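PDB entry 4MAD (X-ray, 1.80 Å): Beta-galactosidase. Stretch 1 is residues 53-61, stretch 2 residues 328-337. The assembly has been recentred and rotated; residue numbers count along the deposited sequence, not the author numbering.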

# COMPACT_ATOMS: atom_id res chain seq x y z
N LEU A 53 -11.57 -9.80 -16.08
CA LEU A 53 -11.79 -10.50 -17.31
C LEU A 53 -10.48 -11.06 -17.83
O LEU A 53 -10.43 -12.14 -18.36
CB LEU A 53 -12.36 -9.53 -18.33
CG LEU A 53 -13.84 -9.24 -18.21
CD1 LEU A 53 -14.24 -8.17 -19.06
CD2 LEU A 53 -14.64 -10.41 -18.45
N LYS A 54 -9.43 -10.28 -17.66
CA LYS A 54 -8.09 -10.71 -18.04
C LYS A 54 -7.58 -11.92 -17.23
O LYS A 54 -7.03 -12.83 -17.75
CB LYS A 54 -7.10 -9.56 -18.00
CG LYS A 54 -7.28 -8.58 -19.14
CD LYS A 54 -6.72 -7.20 -18.96
CE LYS A 54 -6.77 -6.43 -20.22
NZ LYS A 54 -6.48 -5.04 -20.14
N LEU A 55 -7.81 -11.91 -15.95
CA LEU A 55 -7.41 -13.03 -15.15
C LEU A 55 -8.19 -14.29 -15.55
O LEU A 55 -7.64 -15.32 -15.71
CB LEU A 55 -7.59 -12.74 -13.68
CG LEU A 55 -6.90 -11.51 -13.10
CD1 LEU A 55 -7.03 -11.53 -11.61
CD2 LEU A 55 -5.50 -11.45 -13.49
N LYS A 56 -9.47 -14.15 -15.77
CA LYS A 56 -10.26 -15.29 -16.12
C LYS A 56 -9.72 -15.81 -17.41
O LYS A 56 -9.58 -16.96 -17.55
CB LYS A 56 -11.72 -14.93 -16.25
CG LYS A 56 -12.55 -16.02 -16.73
CD LYS A 56 -12.84 -17.02 -15.72
CE LYS A 56 -14.15 -17.76 -15.95
NZ LYS A 56 -14.23 -19.01 -15.22
N ALA A 57 -9.39 -14.95 -18.34
CA ALA A 57 -8.87 -15.33 -19.62
C ALA A 57 -7.56 -16.09 -19.49
O ALA A 57 -7.27 -16.95 -20.27
CB ALA A 57 -8.70 -14.16 -20.47
N CYS A 58 -6.76 -15.76 -18.51
CA CYS A 58 -5.49 -16.43 -18.35
C CYS A 58 -5.68 -17.87 -17.96
O CYS A 58 -4.82 -18.65 -18.11
CB CYS A 58 -4.62 -15.74 -17.36
SG CYS A 58 -2.92 -16.17 -17.35
N GLY A 59 -6.86 -18.19 -17.47
CA GLY A 59 -7.13 -19.48 -16.91
C GLY A 59 -7.26 -19.67 -15.42
O GLY A 59 -7.46 -20.77 -15.02
N PHE A 60 -7.19 -18.60 -14.65
CA PHE A 60 -7.50 -18.66 -13.28
C PHE A 60 -8.96 -19.01 -13.09
O PHE A 60 -9.76 -18.66 -13.89
CB PHE A 60 -7.21 -17.32 -12.68
CG PHE A 60 -5.76 -17.00 -12.65
CD1 PHE A 60 -4.94 -17.63 -11.78
CD2 PHE A 60 -5.21 -16.15 -13.55
CE1 PHE A 60 -3.60 -17.36 -11.77
CE2 PHE A 60 -3.89 -15.91 -13.52
CZ PHE A 60 -3.10 -16.54 -12.66
N ASN A 61 -9.24 -19.76 -12.04
CA ASN A 61 -10.60 -20.02 -11.65
C ASN A 61 -11.02 -19.23 -10.41
O ASN A 61 -12.16 -19.23 -10.08
CB ASN A 61 -10.89 -21.49 -11.49
CG ASN A 61 -9.97 -22.20 -10.49
OD1 ASN A 61 -9.35 -21.62 -9.65
ND2 ASN A 61 -9.89 -23.49 -10.65
N LYS A 328 4.63 -12.79 -19.55
CA LYS A 328 4.42 -13.71 -18.48
C LYS A 328 3.01 -14.27 -18.54
O LYS A 328 2.80 -15.44 -18.39
CB LYS A 328 4.59 -12.99 -17.17
CG LYS A 328 5.71 -13.44 -16.47
CD LYS A 328 5.70 -12.98 -15.05
CE LYS A 328 6.98 -12.36 -14.76
NZ LYS A 328 6.95 -11.97 -13.38
N PHE A 329 2.06 -13.42 -18.88
CA PHE A 329 0.67 -13.83 -18.94
C PHE A 329 0.47 -14.97 -19.95
O PHE A 329 -0.08 -15.96 -19.61
CB PHE A 329 -0.15 -12.63 -19.37
CG PHE A 329 -1.62 -12.91 -19.65
CD1 PHE A 329 -2.58 -12.56 -18.74
CD2 PHE A 329 -2.04 -13.44 -20.82
CE1 PHE A 329 -3.89 -12.79 -19.01
CE2 PHE A 329 -3.37 -13.64 -21.06
CZ PHE A 329 -4.27 -13.30 -20.15
N TYR A 330 0.99 -14.81 -21.15
CA TYR A 330 0.89 -15.88 -22.14
C TYR A 330 1.62 -17.15 -21.71
O TYR A 330 1.19 -18.23 -21.95
CB TYR A 330 1.35 -15.40 -23.50
CG TYR A 330 0.40 -14.39 -24.08
CD1 TYR A 330 -0.86 -14.75 -24.49
CD2 TYR A 330 0.74 -13.08 -24.18
CE1 TYR A 330 -1.72 -13.84 -25.02
CE2 TYR A 330 -0.08 -12.19 -24.70
CZ TYR A 330 -1.32 -12.56 -25.11
OH TYR A 330 -2.11 -11.61 -25.62
N ALA A 331 2.76 -16.97 -21.10
CA ALA A 331 3.58 -18.07 -20.68
C ALA A 331 2.87 -18.95 -19.63
O ALA A 331 2.90 -20.15 -19.71
CB ALA A 331 4.87 -17.58 -20.15
N VAL A 332 2.28 -18.29 -18.66
CA VAL A 332 1.47 -18.88 -17.63
C VAL A 332 0.19 -19.54 -18.17
O VAL A 332 -0.18 -20.59 -17.78
CB VAL A 332 1.12 -17.83 -16.56
CG1 VAL A 332 0.06 -18.29 -15.69
CG2 VAL A 332 2.31 -17.48 -15.79
N ARG A 333 -0.45 -18.92 -19.13
CA ARG A 333 -1.64 -19.50 -19.71
C ARG A 333 -1.28 -20.80 -20.40
O ARG A 333 -1.99 -21.76 -20.33
CB ARG A 333 -2.28 -18.57 -20.69
CG ARG A 333 -3.29 -19.26 -21.48
CD ARG A 333 -4.13 -18.40 -22.22
NE ARG A 333 -5.52 -18.66 -21.96
CZ ARG A 333 -6.30 -19.43 -22.69
NH1 ARG A 333 -5.84 -20.01 -23.75
NH2 ARG A 333 -7.53 -19.59 -22.38
N LYS A 334 -0.14 -20.83 -21.05
CA LYS A 334 0.32 -22.01 -21.75
C LYS A 334 0.58 -23.18 -20.80
O LYS A 334 0.30 -24.29 -21.10
CB LYS A 334 1.59 -21.66 -22.46
CG LYS A 334 2.08 -22.69 -23.37
CD LYS A 334 3.06 -22.17 -24.33
CE LYS A 334 3.66 -23.34 -25.01
NZ LYS A 334 4.58 -23.02 -26.07
N VAL A 335 1.17 -22.89 -19.65
CA VAL A 335 1.32 -23.89 -18.66
C VAL A 335 -0.02 -24.37 -18.13
O VAL A 335 -0.26 -25.51 -18.02
CB VAL A 335 2.16 -23.44 -17.50
CG1 VAL A 335 2.16 -24.43 -16.46
CG2 VAL A 335 3.55 -23.14 -17.93
N PHE A 336 -0.92 -23.45 -17.88
CA PHE A 336 -2.20 -23.82 -17.34
C PHE A 336 -2.89 -24.79 -18.30
O PHE A 336 -3.50 -25.70 -17.88
CB PHE A 336 -3.09 -22.62 -17.09
CG PHE A 336 -2.77 -21.83 -15.85
CD1 PHE A 336 -1.85 -22.23 -14.93
CD2 PHE A 336 -3.42 -20.66 -15.62
CE1 PHE A 336 -1.63 -21.48 -13.82
CE2 PHE A 336 -3.17 -19.95 -14.53
CZ PHE A 336 -2.27 -20.34 -13.65
N GLU A 337 -2.71 -24.58 -19.58
CA GLU A 337 -3.34 -25.40 -20.58
C GLU A 337 -2.91 -26.87 -20.51
O GLU A 337 -3.64 -27.71 -20.85
CB GLU A 337 -3.15 -24.82 -21.97
CG GLU A 337 -3.92 -23.59 -22.20
CD GLU A 337 -3.95 -23.20 -23.67
OE1 GLU A 337 -2.92 -22.81 -24.20
OE2 GLU A 337 -5.01 -23.32 -24.31

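The first stretch ends a helix and leaves it in a turn; the second is a continuous helical segment that receives this end on one side. The two helix axes run at 43° to each other and approach to 10.3 Å, but the backbones come nearest where the first helix finishes, with Cys 58 CA 5.1 Å from Arg 333 CA. The residues at this close meeting, Ala 57, Cys 58 and Gly 59, are all small.

Gly 59 breaks the helix with a positive phi of 106° in a Schellman motif. A CB at these backbone angles would be jammed against the carbonyl oxygen of Cys 58, and it would also point toward the second helix, 3.2 Å from Phe 336 CD2. Glycine therefore suits both the turn and the contact.

Cys 58 has more of its surface covered by the other stretch than any other residue here. With chi1 at -165° (t), Cys 58 SG sits over one face of the Phe 329 ring, 4.0 Å from the ring centroid and 16° off the normal, where the polarizable sulfur can meet the aromatic π cloud. Cys 58 SG is also 4.0 Å from Val 332 CG1, an apolar contact. Phe 329 reaches this place through a t rotamer: its CA-to-CB bond points sideways, but the end of the side chain comes nearer the first stretch, bringing Phe 329 CE1 to 3.5 Å from Cys 58 CB. The ring edge also meets a backbone carbonyl, with Phe 329 CE1 3.4 Å from Lys 54 O, a favourable approach of a slightly positive aromatic C-H to oxygen.

Carbonyls near a helix's C-terminal end can lack the usual amide partners, and Arg 333 serves one of them. Its t, t start extends the chain, and chi3 at -127°, between wells, accompanies a guanidinium whose edge faces Ala 57 O. Arg 333 NE donates a hydrogen bond to Ala 57 O at 3.0 Å, while Arg 333 NH2 adds a weak one to Ala 57 O at 3.4 Å. Within its own helix, Arg 333 NH1 forms a salt bridge with Glu 337 OE2 at 3.5 Å, so the long side chain links the helix end to an acidic neighbour one turn on. Cys 58 O, by contrast, is buried without a hydrogen-bond partner, with Phe 336 CD2 3.5 Å away at the ring edge.

Beyond the turn, Phe 60 and Phe 336 both adopt m rotamers, but chi2 is -73° in Phe 60 and -7° in Phe 336, far from the roughly 90° usual for phenylalanine. With these angles the edge of Phe 336, which also lies against Cys 58 O, points into the face of Phe 60, with planes at 88°, centroids 5.2 Å apart and Phe 60 CE1 3.8 Å from Phe 336 CZ, pairing ring hydrogens with π density.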